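Local coordinates for GphF (PDB 6MFC), which probably acts as a decarboxylase built on the GNAT acetyltransferase fold, serving the initiation of polyketide biosynthesis, at residues S34-L42 with A77-Q85; I146-C155 with N208-L219. All blocks are in the same frame, centred on the assembly; numbering follows the deposited sequence.

Interaction 1: S34-L42 with A77-Q85; sequences SDLDALCAL and AIVGATYAQ
Leu42 has its CG anti to the backbone N (chi1 176°), which sends the two methyls of its forked end down onto the backbone of strand 77-85, while Ile78 turns CG1 anti to its own carbonyl carbon (chi1 -58°) and, with the chain extended, brings CD1 up against the first turn of helix 36-42. There CD1 of Ile78 meets CB of Asp35 at 3.6 Å and CB of Ala38 at 3.7 Å, and the small methyl of Ala38 suits a place where helix and strand approach closely. The fork of Leu42 divides its work: CD1 rests against Val79 O at 3.6 Å, and CD2 reaches CB of Ala81, also at 3.6 Å. Ala81 is shared, since CD2 of Leu39 touches the same CB at 3.8 Å. Val79 and Gly80 form a classic beta bulge opposite Leu72 of the adjoining strand, so the backbone beneath Leu42 is irregular. The axis of helix 36-42 crosses that of strand 77-85 at -61°, the first helix of this GNAT fold lying over the strand at a steep slant.

Farther along, Leu39 and Tyr83 pass one another running contrary ways, with Leu39 CB 3.5 Å from Tyr83 OH. A water in the plane of the phenol, at its edge, accepts a hydrogen bond from Tyr83 OH (2.8 Å) and donates one to Leu39 O (2.9 Å). The tyrosine ring also makes a cation-pi contact with Arg61, and the carboxylate of Asp35 turns to Arg29 in a salt bridge rather than capping the helix. The contact is therefore mainly a join of aliphatic groups, with no direct hydrogen bond from segment to segment; the single ordered water gives the buried phenol hydroxyl a partner and ties it to the helix backbone.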
ATOM      1  N   SER A  34     -11.874 -17.732   1.082  1.00 96.32           N
ATOM      2  CA  SER A  34     -12.356 -18.317  -0.167  1.00 91.82           C
ATOM      3  C   SER A  34     -11.966 -17.476  -1.377  1.00 86.43           C
ATOM      4  O   SER A  34     -11.857 -18.007  -2.489  1.00 74.77           O
ATOM      5  CB  SER A  34     -13.875 -18.487  -0.111  1.00 90.32           C
ATOM      6  OG  SER A  34     -14.406 -17.904   1.066  1.00 92.61           O
ATOM      7  N   ASP A  35     -11.754 -16.176  -1.188  1.00 89.59           N
ATOM      8  CA  ASP A  35     -11.377 -15.279  -2.272  1.00 86.26           C
ATOM      9  C   ASP A  35      -9.909 -15.396  -2.655  1.00 85.72           C
ATOM     10  O   ASP A  35      -9.435 -14.601  -3.474  1.00 89.27           O
ATOM     11  CB  ASP A  35     -11.685 -13.834  -1.883  1.00 83.08           C
ATOM     12  CG  ASP A  35     -13.081 -13.671  -1.328  1.00 97.64           C
ATOM     13  OD1 ASP A  35     -13.808 -14.681  -1.241  1.00111.79           O
ATOM     14  OD2 ASP A  35     -13.451 -12.532  -0.977  1.00 99.75           O
ATOM     15  N   LEU A  36      -9.192 -16.371  -2.094  1.00 81.58           N
ATOM     16  CA  LEU A  36      -7.745 -16.432  -2.270  1.00 74.75           C
ATOM     17  C   LEU A  36      -7.361 -16.606  -3.734  1.00 74.10           C
ATOM     18  O   LEU A  36      -6.396 -15.992  -4.206  1.00 70.08           O
ATOM     19  CB  LEU A  36      -7.170 -17.565  -1.421  1.00 74.18           C
ATOM     20  CG  LEU A  36      -5.654 -17.747  -1.427  1.00 74.84           C
ATOM     21  CD1 LEU A  36      -4.957 -16.472  -0.984  1.00 55.45           C
ATOM     22  CD2 LEU A  36      -5.274 -18.910  -0.527  1.00 82.92           C
ATOM     23  N   ASP A  37      -8.106 -17.432  -4.475  1.00 76.76           N
ATOM     24  CA  ASP A  37      -7.792 -17.631  -5.886  1.00 78.89           C
ATOM     25  C   ASP A  37      -8.001 -16.356  -6.691  1.00 81.35           C
ATOM     26  O   ASP A  37      -7.261 -16.095  -7.647  1.00 82.95           O
ATOM     27  CB  ASP A  37      -8.638 -18.766  -6.459  1.00 82.70           C
ATOM     28  CG  ASP A  37      -8.491 -20.051  -5.675  1.00 98.16           C
ATOM     29  OD1 ASP A  37      -8.903 -20.076  -4.496  1.00103.01           O
ATOM     30  OD2 ASP A  37      -7.968 -21.037  -6.237  1.00106.41           O
ATOM     31  N   ALA A  38      -8.998 -15.552  -6.321  1.00 71.91           N
ATOM     32  CA  ALA A  38      -9.207 -14.273  -6.988  1.00 74.88           C
ATOM     33  C   ALA A  38      -8.173 -13.245  -6.549  1.00 77.18           C
ATOM     34  O   ALA A  38      -7.707 -12.443  -7.364  1.00 93.86           O
ATOM     35  CB  ALA A  38     -10.621 -13.762  -6.715  1.00 66.26           C
ATOM     36  N   LEU A  39      -7.803 -13.257  -5.265  1.00 82.52           N
ATOM     37  CA  LEU A  39      -6.793 -12.323  -4.778  1.00 71.39           C
ATOM     38  C   LEU A  39      -5.438 -12.583  -5.423  1.00 70.31           C
ATOM     39  O   LEU A  39      -4.678 -11.641  -5.677  1.00 78.96           O
ATOM     40  CB  LEU A  39      -6.689 -12.407  -3.256  1.00 61.44           C
ATOM     41  CG  LEU A  39      -7.941 -11.995  -2.478  1.00 59.78           C
ATOM     42  CD1 LEU A  39      -7.716 -12.106  -0.976  1.00 60.28           C
ATOM     43  CD2 LEU A  39      -8.374 -10.587  -2.859  1.00 59.65           C
ATOM     44  N   CYS A  40      -5.119 -13.849  -5.699  1.00 65.41           N
ATOM     45  CA  CYS A  40      -3.896 -14.155  -6.432  1.00 67.56           C
ATOM     46  C   CYS A  40      -4.009 -13.726  -7.888  1.00 76.45           C
ATOM     47  O   CYS A  40      -3.040 -13.225  -8.472  1.00 72.93           O
ATOM     48  CB  CYS A  40      -3.582 -15.647  -6.335  1.00 68.75           C
ATOM     49  SG  CYS A  40      -3.140 -16.216  -4.679  1.00 80.13           S
ATOM     50  N   ALA A  41      -5.186 -13.922  -8.493  1.00 78.46           N
ATOM     51  CA  ALA A  41      -5.390 -13.498  -9.875  1.00 75.34           C
ATOM     52  C   ALA A  41      -5.295 -11.984 -10.005  1.00 74.29           C
ATOM     53  O   ALA A  41      -4.673 -11.472 -10.943  1.00 76.40           O
ATOM     54  CB  ALA A  41      -6.743 -13.998 -10.379  1.00 83.08           C
ATOM     55  N   LEU A  42      -5.911 -11.251  -9.074  1.00 68.53           N
ATOM     56  CA  LEU A  42      -5.779  -9.799  -9.073  1.00 72.33           C
ATOM     57  C   LEU A  42      -4.332  -9.384  -8.851  1.00 81.30           C
ATOM     58  O   LEU A  42      -3.859  -8.404  -9.439  1.00 81.51           O
ATOM     59  CB  LEU A  42      -6.682  -9.193  -7.999  1.00 64.15           C
ATOM     60  CG  LEU A  42      -6.583  -7.678  -7.824  1.00 64.16           C
ATOM     61  CD1 LEU A  42      -7.070  -6.962  -9.076  1.00 61.14           C
ATOM     62  CD2 LEU A  42      -7.358  -7.223  -6.599  1.00 62.47           C
ATOM     63  N   ALA A  77     -16.819  -9.586  -9.893  1.00 94.30           N
ATOM     64  CA  ALA A  77     -15.416  -9.962  -9.828  1.00 88.43           C
ATOM     65  C   ALA A  77     -14.665  -9.044  -8.877  1.00 88.78           C
ATOM     66  O   ALA A  77     -15.000  -7.864  -8.729  1.00 85.44           O
ATOM     67  CB  ALA A  77     -14.756  -9.910 -11.210  1.00 86.91           C
ATOM     68  N   ILE A  78     -13.636  -9.597  -8.239  1.00 87.11           N
ATOM     69  CA  ILE A  78     -12.782  -8.840  -7.327  1.00 82.85           C
ATOM     70  C   ILE A  78     -11.808  -8.033  -8.181  1.00 79.04           C
ATOM     71  O   ILE A  78     -10.772  -8.541  -8.611  1.00 74.15           O
ATOM     72  CB  ILE A  78     -12.048  -9.752  -6.341  1.00 77.91           C
ATOM     73  CG1 ILE A  78     -13.049 -10.578  -5.532  1.00 76.04           C
ATOM     74  CG2 ILE A  78     -11.158  -8.931  -5.417  1.00 70.94           C
ATOM     75  CD1 ILE A  78     -12.412 -11.427  -4.460  1.00 74.16           C
ATOM     76  N   VAL A  79     -12.146  -6.768  -8.438  1.00 80.04           N
ATOM     77  CA  VAL A  79     -11.252  -5.872  -9.166  1.00 83.35           C
ATOM     78  C   VAL A  79     -10.396  -5.021  -8.238  1.00 72.28           C
ATOM     79  O   VAL A  79      -9.483  -4.333  -8.720  1.00 72.42           O
ATOM     80  CB  VAL A  79     -12.035  -4.959 -10.133  1.00 77.98           C
ATOM     81  CG1 VAL A  79     -12.772  -5.793 -11.165  1.00 72.93           C
ATOM     82  CG2 VAL A  79     -13.002  -4.069  -9.364  1.00 80.48           C
ATOM     83  N   GLY A  80     -10.657  -5.044  -6.933  1.00 76.48           N
ATOM     84  CA  GLY A  80      -9.878  -4.274  -5.984  1.00 80.00           C
ATOM     85  C   GLY A  80      -9.702  -4.978  -4.654  1.00 83.63           C
ATOM     86  O   GLY A  80     -10.629  -5.630  -4.165  1.00 89.83           O
ATOM     87  N   ALA A  81      -8.518  -4.854  -4.058  1.00 79.42           N
ATOM     88  CA  ALA A  81      -8.212  -5.502  -2.791  1.00 73.73           C
ATOM     89  C   ALA A  81      -7.279  -4.622  -1.971  1.00 69.99           C
ATOM     90  O   ALA A  81      -6.316  -4.060  -2.501  1.00 62.99           O
ATOM     91  CB  ALA A  81      -7.572  -6.880  -3.007  1.00 70.00           C
ATOM     92  N   THR A  82      -7.568  -4.511  -0.676  1.00 71.92           N
ATOM     93  CA  THR A  82      -6.742  -3.753   0.253  1.00 77.44           C
ATOM     94  C   THR A  82      -6.425  -4.617   1.464  1.00 79.66           C
ATOM     95  O   THR A  82      -7.324  -5.226   2.050  1.00 81.34           O
ATOM     96  CB  THR A  82      -7.440  -2.463   0.695  1.00 84.38           C
ATOM     97  OG1 THR A  82      -7.515  -1.557  -0.411  1.00104.00           O
ATOM     98  CG2 THR A  82      -6.670  -1.809   1.826  1.00 87.39           C
ATOM     99  N   TYR A  83      -5.147  -4.669   1.833  1.00 69.63           N
ATOM    100  CA  TYR A  83      -4.689  -5.409   2.998  1.00 65.33           C
ATOM    101  C   TYR A  83      -4.133  -4.442   4.033  1.00 67.00           C
ATOM    102  O   TYR A  83      -3.543  -3.414   3.690  1.00 80.37           O
ATOM    103  CB  TYR A  83      -3.616  -6.430   2.616  1.00 70.51           C
ATOM    104  CG  TYR A  83      -3.986  -7.289   1.431  1.00 71.43           C
ATOM    105  CD1 TYR A  83      -4.662  -8.489   1.603  1.00 65.84           C
ATOM    106  CD2 TYR A  83      -3.655  -6.902   0.140  1.00 67.59           C
ATOM    107  CE1 TYR A  83      -4.998  -9.280   0.521  1.00 65.16           C
ATOM    108  CE2 TYR A  83      -3.988  -7.686  -0.948  1.00 80.04           C
ATOM    109  CZ  TYR A  83      -4.660  -8.875  -0.753  1.00 80.39           C
ATOM    110  OH  TYR A  83      -4.994  -9.659  -1.835  1.00 86.31           O
ATOM    111  N   ALA A  84      -4.320  -4.780   5.306  1.00 62.63           N
ATOM    112  CA  ALA A  84      -3.839  -3.923   6.379  1.00 65.77           C
ATOM    113  C   ALA A  84      -3.684  -4.738   7.653  1.00 81.86           C
ATOM    114  O   ALA A  84      -4.379  -5.736   7.859  1.00 81.81           O
ATOM    115  CB  ALA A  84      -4.780  -2.738   6.617  1.00 57.26           C
ATOM    116  N   GLN A  85      -2.758  -4.299   8.503  1.00 82.54           N
ATOM    117  CA  GLN A  85      -2.583  -4.873   9.827  1.00 77.19           C
ATOM    118  C   GLN A  85      -2.292  -3.748  10.808  1.00 77.66           C
ATOM    119  O   GLN A  85      -1.807  -2.679  10.432  1.00 80.58           O
ATOM    120  CB  GLN A  85      -1.459  -5.919   9.866  1.00 74.68           C
ATOM    121  CG  GLN A  85      -0.055  -5.357   9.724  1.00 75.36           C
ATOM    122  CD  GLN A  85       1.006  -6.442   9.720  1.00 79.05           C
ATOM    123  OE1 GLN A  85       0.693  -7.632   9.705  1.00 74.56           O
ATOM    124  NE2 GLN A  85       2.271  -6.034   9.736  1.00 81.38           N
TER
HETATM  125  O   HOH W   1      -4.132  -9.034  -4.424  1.00 65.74           O

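Interaction 2: I146-C155 with N208-L219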
ATOM      1  N   ILE A 146      -7.106   3.637  16.630  1.00 97.54           N
ATOM      2  CA  ILE A 146      -6.340   3.900  15.416  1.00100.63           C
ATOM      3  C   ILE A 146      -6.150   5.403  15.263  1.00104.54           C
ATOM      4  O   ILE A 146      -7.123   6.161  15.171  1.00107.05           O
ATOM      5  CB  ILE A 146      -7.035   3.299  14.188  1.00105.17           C
ATOM      6  CG1 ILE A 146      -7.009   1.772  14.254  1.00103.83           C
ATOM      7  CG2 ILE A 146      -6.365   3.782  12.912  1.00107.53           C
ATOM      8  CD1 ILE A 146      -5.625   1.184  14.111  1.00109.37           C
ATOM      9  N   GLU A 147      -4.890   5.842  15.233  1.00106.14           N
ATOM     10  CA  GLU A 147      -4.564   7.253  15.082  1.00105.68           C
ATOM     11  C   GLU A 147      -4.005   7.613  13.715  1.00102.67           C
ATOM     12  O   GLU A 147      -4.143   8.766  13.297  1.00104.24           O
ATOM     13  CB  GLU A 147      -3.557   7.687  16.158  1.00108.43           C
ATOM     14  CG  GLU A 147      -4.157   7.822  17.548  1.00125.48           C
ATOM     15  CD  GLU A 147      -3.115   8.126  18.607  1.00146.30           C
ATOM     16  OE1 GLU A 147      -2.005   7.560  18.530  1.00151.56           O
ATOM     17  OE2 GLU A 147      -3.403   8.937  19.513  1.00156.06           O
ATOM     18  N   ASN A 148      -3.382   6.671  13.012  1.00100.86           N
ATOM     19  CA  ASN A 148      -2.804   6.958  11.708  1.00 93.21           C
ATOM     20  C   ASN A 148      -2.941   5.742  10.807  1.00 89.55           C
ATOM     21  O   ASN A 148      -2.931   4.598  11.270  1.00 92.31           O
ATOM     22  CB  ASN A 148      -1.326   7.353  11.813  1.00 95.46           C
ATOM     23  CG  ASN A 148      -1.119   8.643  12.572  1.00 99.13           C
ATOM     24  OD1 ASN A 148      -1.133   9.727  11.990  1.00103.42           O
ATOM     25  ND2 ASN A 148      -0.922   8.535  13.881  1.00104.80           N
ATOM     26  N   VAL A 149      -3.072   6.007   9.512  1.00 77.55           N
ATOM     27  CA  VAL A 149      -2.986   4.990   8.474  1.00 78.29           C
ATOM     28  C   VAL A 149      -1.684   5.242   7.730  1.00 80.13           C
ATOM     29  O   VAL A 149      -1.539   6.260   7.043  1.00 86.32           O
ATOM     30  CB  VAL A 149      -4.189   5.030   7.522  1.00 74.74           C
ATOM     31  CG1 VAL A 149      -4.056   3.954   6.451  1.00 63.10           C
ATOM     32  CG2 VAL A 149      -5.482   4.864   8.297  1.00 76.03           C
ATOM     33  N   VAL A 150      -0.724   4.334   7.877  1.00 77.72           N
ATOM     34  CA  VAL A 150       0.595   4.508   7.291  1.00 82.56           C
ATOM     35  C   VAL A 150       0.866   3.357   6.329  1.00 80.62           C
ATOM     36  O   VAL A 150       0.127   2.374   6.269  1.00 80.89           O
ATOM     37  CB  VAL A 150       1.701   4.601   8.358  1.00 88.39           C
ATOM     38  CG1 VAL A 150       1.324   5.620   9.425  1.00 92.95           C
ATOM     39  CG2 VAL A 150       1.947   3.242   8.970  1.00 85.55           C
ATOM     40  N   GLY A 151       1.947   3.497   5.571  1.00 78.76           N
ATOM     41  CA  GLY A 151       2.346   2.480   4.617  1.00 76.92           C
ATOM     42  C   GLY A 151       3.660   2.860   3.976  1.00 79.04           C
ATOM     43  O   GLY A 151       4.125   3.997   4.083  1.00 87.81           O
ATOM     44  N   VAL A 152       4.258   1.882   3.310  1.00 67.73           N
ATOM     45  CA  VAL A 152       5.509   2.067   2.587  1.00 72.48           C
ATOM     46  C   VAL A 152       5.167   2.058   1.104  1.00 78.95           C
ATOM     47  O   VAL A 152       4.996   0.995   0.497  1.00 98.62           O
ATOM     48  CB  VAL A 152       6.544   0.993   2.939  1.00 73.00           C
ATOM     49  CG1 VAL A 152       7.815   1.199   2.133  1.00 75.68           C
ATOM     50  CG2 VAL A 152       6.846   1.022   4.429  1.00 74.39           C
ATOM     51  N   SER A 153       5.060   3.246   0.515  1.00 67.72           N
ATOM     52  CA  SER A 153       4.702   3.383  -0.889  1.00 73.38           C
ATOM     53  C   SER A 153       5.948   3.204  -1.756  1.00 78.33           C
ATOM     54  O   SER A 153       7.001   2.758  -1.295  1.00 80.37           O
ATOM     55  CB  SER A 153       4.020   4.728  -1.128  1.00 77.93           C
ATOM     56  OG  SER A 153       3.671   4.891  -2.491  1.00 84.24           O
ATOM     57  N   ARG A 154       5.839   3.555  -3.036  1.00 79.97           N
ATOM     58  CA  ARG A 154       6.939   3.403  -3.976  1.00 80.95           C
ATOM     59  C   ARG A 154       6.753   4.408  -5.107  1.00 77.45           C
ATOM     60  O   ARG A 154       5.754   5.130  -5.167  1.00 82.79           O
ATOM     61  CB  ARG A 154       7.018   1.963  -4.499  1.00 76.71           C
ATOM     62  CG  ARG A 154       5.747   1.476  -5.178  1.00 83.61           C
ATOM     63  CD  ARG A 154       5.889   0.039  -5.656  1.00 87.26           C
ATOM     64  NE  ARG A 154       7.016  -0.129  -6.569  1.00 86.08           N
ATOM     65  CZ  ARG A 154       6.938   0.018  -7.888  1.00 86.77           C
ATOM     66  NH1 ARG A 154       5.782   0.335  -8.454  1.00 90.73           N
ATOM     67  NH2 ARG A 154       8.016  -0.155  -8.640  1.00 88.43           N
ATOM     68  N   CYS A 155       7.733   4.456  -6.004  1.00 85.04           N
ATOM     69  CA  CYS A 155       7.713   5.355  -7.150  1.00 96.19           C
ATOM     70  C   CYS A 155       7.598   4.538  -8.428  1.00 99.10           C
ATOM     71  O   CYS A 155       8.318   3.549  -8.606  1.00107.81           O
ATOM     72  CB  CYS A 155       8.968   6.231  -7.185  1.00 96.08           C
ATOM     73  SG  CYS A 155       9.053   7.449  -5.855  1.00 93.84           S
ATOM     74  N   ASN A 208      12.884   1.427  -7.788  1.00 87.74           N
ATOM     75  CA  ASN A 208      12.999   2.310  -6.636  1.00 86.14           C
ATOM     76  C   ASN A 208      14.353   2.190  -5.951  1.00 94.20           C
ATOM     77  O   ASN A 208      14.516   2.693  -4.834  1.00 98.44           O
ATOM     78  CB  ASN A 208      11.876   2.024  -5.638  1.00 71.77           C
ATOM     79  CG  ASN A 208      10.546   2.599  -6.081  1.00 84.43           C
ATOM     80  OD1 ASN A 208      10.073   3.591  -5.527  1.00 95.58           O
ATOM     81  ND2 ASN A 208       9.940   1.987  -7.094  1.00 82.83           N
ATOM     82  N   ASP A 209      15.324   1.540  -6.596  1.00 92.61           N
ATOM     83  CA  ASP A 209      16.641   1.300  -6.006  1.00 89.58           C
ATOM     84  C   ASP A 209      16.512   0.582  -4.666  1.00 72.21           C
ATOM     85  O   ASP A 209      17.262   0.834  -3.721  1.00 73.92           O
ATOM     86  CB  ASP A 209      17.427   2.606  -5.865  1.00100.91           C
ATOM     87  CG  ASP A 209      17.886   3.155  -7.202  1.00112.31           C
ATOM     88  OD1 ASP A 209      17.030   3.367  -8.086  1.00119.69           O
ATOM     89  OD2 ASP A 209      19.103   3.381  -7.367  1.00114.18           O
ATOM     90  N   GLY A 210      15.537  -0.323  -4.586  1.00 68.27           N
ATOM     91  CA  GLY A 210      15.264  -1.063  -3.374  1.00 65.45           C
ATOM     92  C   GLY A 210      14.678  -0.257  -2.239  1.00 63.49           C
ATOM     93  O   GLY A 210      14.447  -0.819  -1.163  1.00 61.80           O
ATOM     94  N   ALA A 211      14.420   1.031  -2.437  1.00 64.31           N
ATOM     95  CA  ALA A 211      13.968   1.882  -1.351  1.00 78.00           C
ATOM     96  C   ALA A 211      12.457   1.775  -1.165  1.00 75.25           C
ATOM     97  O   ALA A 211      11.742   1.152  -1.954  1.00 83.18           O
ATOM     98  CB  ALA A 211      14.367   3.335  -1.607  1.00 89.23           C
ATOM     99  N   GLY A 212      11.977   2.399  -0.093  1.00 68.28           N
ATOM    100  CA  GLY A 212      10.559   2.479   0.191  1.00 70.94           C
ATOM    101  C   GLY A 212      10.209   3.773   0.898  1.00 81.38           C
ATOM    102  O   GLY A 212      10.917   4.192   1.819  1.00 86.76           O
ATOM    103  N   VAL A 213       9.124   4.416   0.482  1.00 81.04           N
ATOM    104  CA  VAL A 213       8.737   5.724   0.996  1.00 78.79           C
ATOM    105  C   VAL A 213       7.613   5.539   2.007  1.00 73.05           C
ATOM    106  O   VAL A 213       6.570   4.958   1.687  1.00 74.00           O
ATOM    107  CB  VAL A 213       8.308   6.668  -0.139  1.00 77.52           C
ATOM    108  CG1 VAL A 213       7.780   7.977   0.428  1.00 65.05           C
ATOM    109  CG2 VAL A 213       9.477   6.920  -1.077  1.00 69.75           C
ATOM    110  N   ILE A 214       7.825   6.038   3.220  1.00 65.33           N
ATOM    111  CA  ILE A 214       6.816   5.962   4.272  1.00 71.50           C
ATOM    112  C   ILE A 214       5.836   7.117   4.100  1.00 81.14           C
ATOM    113  O   ILE A 214       6.224   8.288   4.150  1.00 88.83           O
ATOM    114  CB  ILE A 214       7.463   5.993   5.663  1.00 71.01           C
ATOM    115  CG1 ILE A 214       8.381   4.786   5.856  1.00 68.97           C
ATOM    116  CG2 ILE A 214       6.394   6.030   6.747  1.00 72.82           C
ATOM    117  CD1 ILE A 214       9.085   4.769   7.194  1.00 67.15           C
ATOM    118  N   VAL A 215       4.564   6.788   3.895  1.00 79.18           N
ATOM    119  CA  VAL A 215       3.490   7.772   3.850  1.00 80.12           C
ATOM    120  C   VAL A 215       2.662   7.629   5.118  1.00 80.73           C
ATOM    121  O   VAL A 215       2.493   6.526   5.650  1.00 75.61           O
ATOM    122  CB  VAL A 215       2.613   7.612   2.589  1.00 75.77           C
ATOM    123  CG1 VAL A 215       3.440   7.844   1.336  1.00 77.44           C
ATOM    124  CG2 VAL A 215       1.971   6.235   2.549  1.00 74.53           C
ATOM    125  N   ILE A 216       2.157   8.755   5.617  1.00 82.90           N
ATOM    126  CA  ILE A 216       1.396   8.786   6.862  1.00 81.15           C
ATOM    127  C   ILE A 216       0.105   9.553   6.619  1.00 85.06           C
ATOM    128  O   ILE A 216       0.141  10.736   6.258  1.00 77.22           O
ATOM    129  CB  ILE A 216       2.191   9.426   8.013  1.00 77.58           C
ATOM    130  CG1 ILE A 216       3.483   8.648   8.273  1.00 73.95           C
ATOM    131  CG2 ILE A 216       1.343   9.481   9.273  1.00 73.80           C
ATOM    132  CD1 ILE A 216       4.327   9.232   9.382  1.00 77.93           C
ATOM    133  N   HIS A 217      -1.030   8.885   6.819  1.00 88.84           N
ATOM    134  CA  HIS A 217      -2.347   9.514   6.733  1.00 83.53           C
ATOM    135  C   HIS A 217      -2.815   9.813   8.153  1.00 86.72           C
ATOM    136  O   HIS A 217      -3.370   8.944   8.830  1.00 93.43           O
ATOM    137  CB  HIS A 217      -3.348   8.617   6.009  1.00 76.32           C
ATOM    138  CG  HIS A 217      -3.110   8.495   4.536  1.00 78.61           C
ATOM    139  ND1 HIS A 217      -3.696   9.338   3.615  1.00 85.73           N
ATOM    140  CD2 HIS A 217      -2.369   7.616   3.822  1.00 77.58           C
ATOM    141  CE1 HIS A 217      -3.319   8.988   2.398  1.00 86.57           C
ATOM    142  NE2 HIS A 217      -2.512   7.946   2.496  1.00 80.24           N
ATOM    143  N   ALA A 218      -2.581  11.041   8.608  1.00 88.36           N
ATOM    144  CA  ALA A 218      -3.124  11.466   9.889  1.00 90.18           C
ATOM    145  C   ALA A 218      -4.647  11.425   9.849  1.00 90.45           C
ATOM    146  O   ALA A 218      -5.269  11.660   8.810  1.00101.94           O
ATOM    147  CB  ALA A 218      -2.640  12.875  10.237  1.00 94.25           C
ATOM    148  N   LEU A 219      -5.251  11.113  10.995  1.00 87.85           N
ATOM    149  CA  LEU A 219      -6.693  10.927  11.068  1.00 94.59           C
ATOM    150  C   LEU A 219      -7.417  12.006  11.859  1.00118.01           C
ATOM    151  O   LEU A 219      -8.645  12.095  11.765  1.00132.61           O
ATOM    152  CB  LEU A 219      -7.024   9.557  11.675  1.00 92.37           C
ATOM    153  CG  LEU A 219      -6.541   8.335  10.891  1.00 89.18           C
ATOM    154  CD1 LEU A 219      -7.114   7.059  11.482  1.00 86.11           C
ATOM    155  CD2 LEU A 219      -6.900   8.455   9.418  1.00 83.88           C
TER
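Interaction 2 is an antiparallel pairing of strands 148-153 and 212-218 inside the mixed sheet of the GNAT fold. Strand 148-153 also runs parallel to 111-119, the parallel pair of that fold, and here gains the C-terminal strand on its other side. Val149 faces His217, Gly151 faces Val215 and Ser153 faces Val213, hydrogen-bonded pairs each linked by bonds in both directions; Val149 N to His217 O is 3.0 Å and nearly straight at 172°.

The non-hydrogen-bonded pairs carry branched aliphatic side chains, which suit an extended backbone in a buried sheet. Val150 and Ile216 run alongside each other in the same sense, with CG1 of Val150 3.9 Å from CG2 of Ile216, while Val152 sets CG1 over the CA of Gly212 at 3.6 Å, an approach the lack of a side chain permits. On the other face, Val149 and His217 both pack against Leu137 of helix 128-140, and the imidazole, hydrogen-bonded through NE2 to His187, has Val149 O in its plane at the edge. Leu219 carries the contact past the end of the strand, its CD1 lying 3.7 Å from CG2 of Ile146.

At the far end Asn208 opens a type I' turn that runs to Ala211, with Asp209 and Gly210 both at positive phi. The amide of Asn208 pairs with the backbone of Cys155 much as a strand would: OD1 accepts from Cys155 N, a bond of doubtful length, and ND2 donates to Cys155 O at 2.7 Å, in the plane of that carbonyl and on a lone pair.

In the fold
From the N terminus, strand 27-30 leads into helix 36-46, and interaction 1 closes the loop made by helix 55-64 and strand 70-74 when strand 77-87 packs beneath the first helix. The chain adds strand 111-119 beside 77-87, then passes through helix 128-140 in a beta-alpha-beta crossover to the parallel strand 148-153. Interaction 2 closes a second, longer loop, holding helices 159-162, 168-172 and 182-190 and strand 193-198, as 208-219 returns beside 146-155. The two follow in series, neither nested nor crossed. Their centres lie about 21 Å apart, but both involve strands of one sheet: the first fixes a helix upon it, the second adds the C-terminal strand between 148-153 and 193-198.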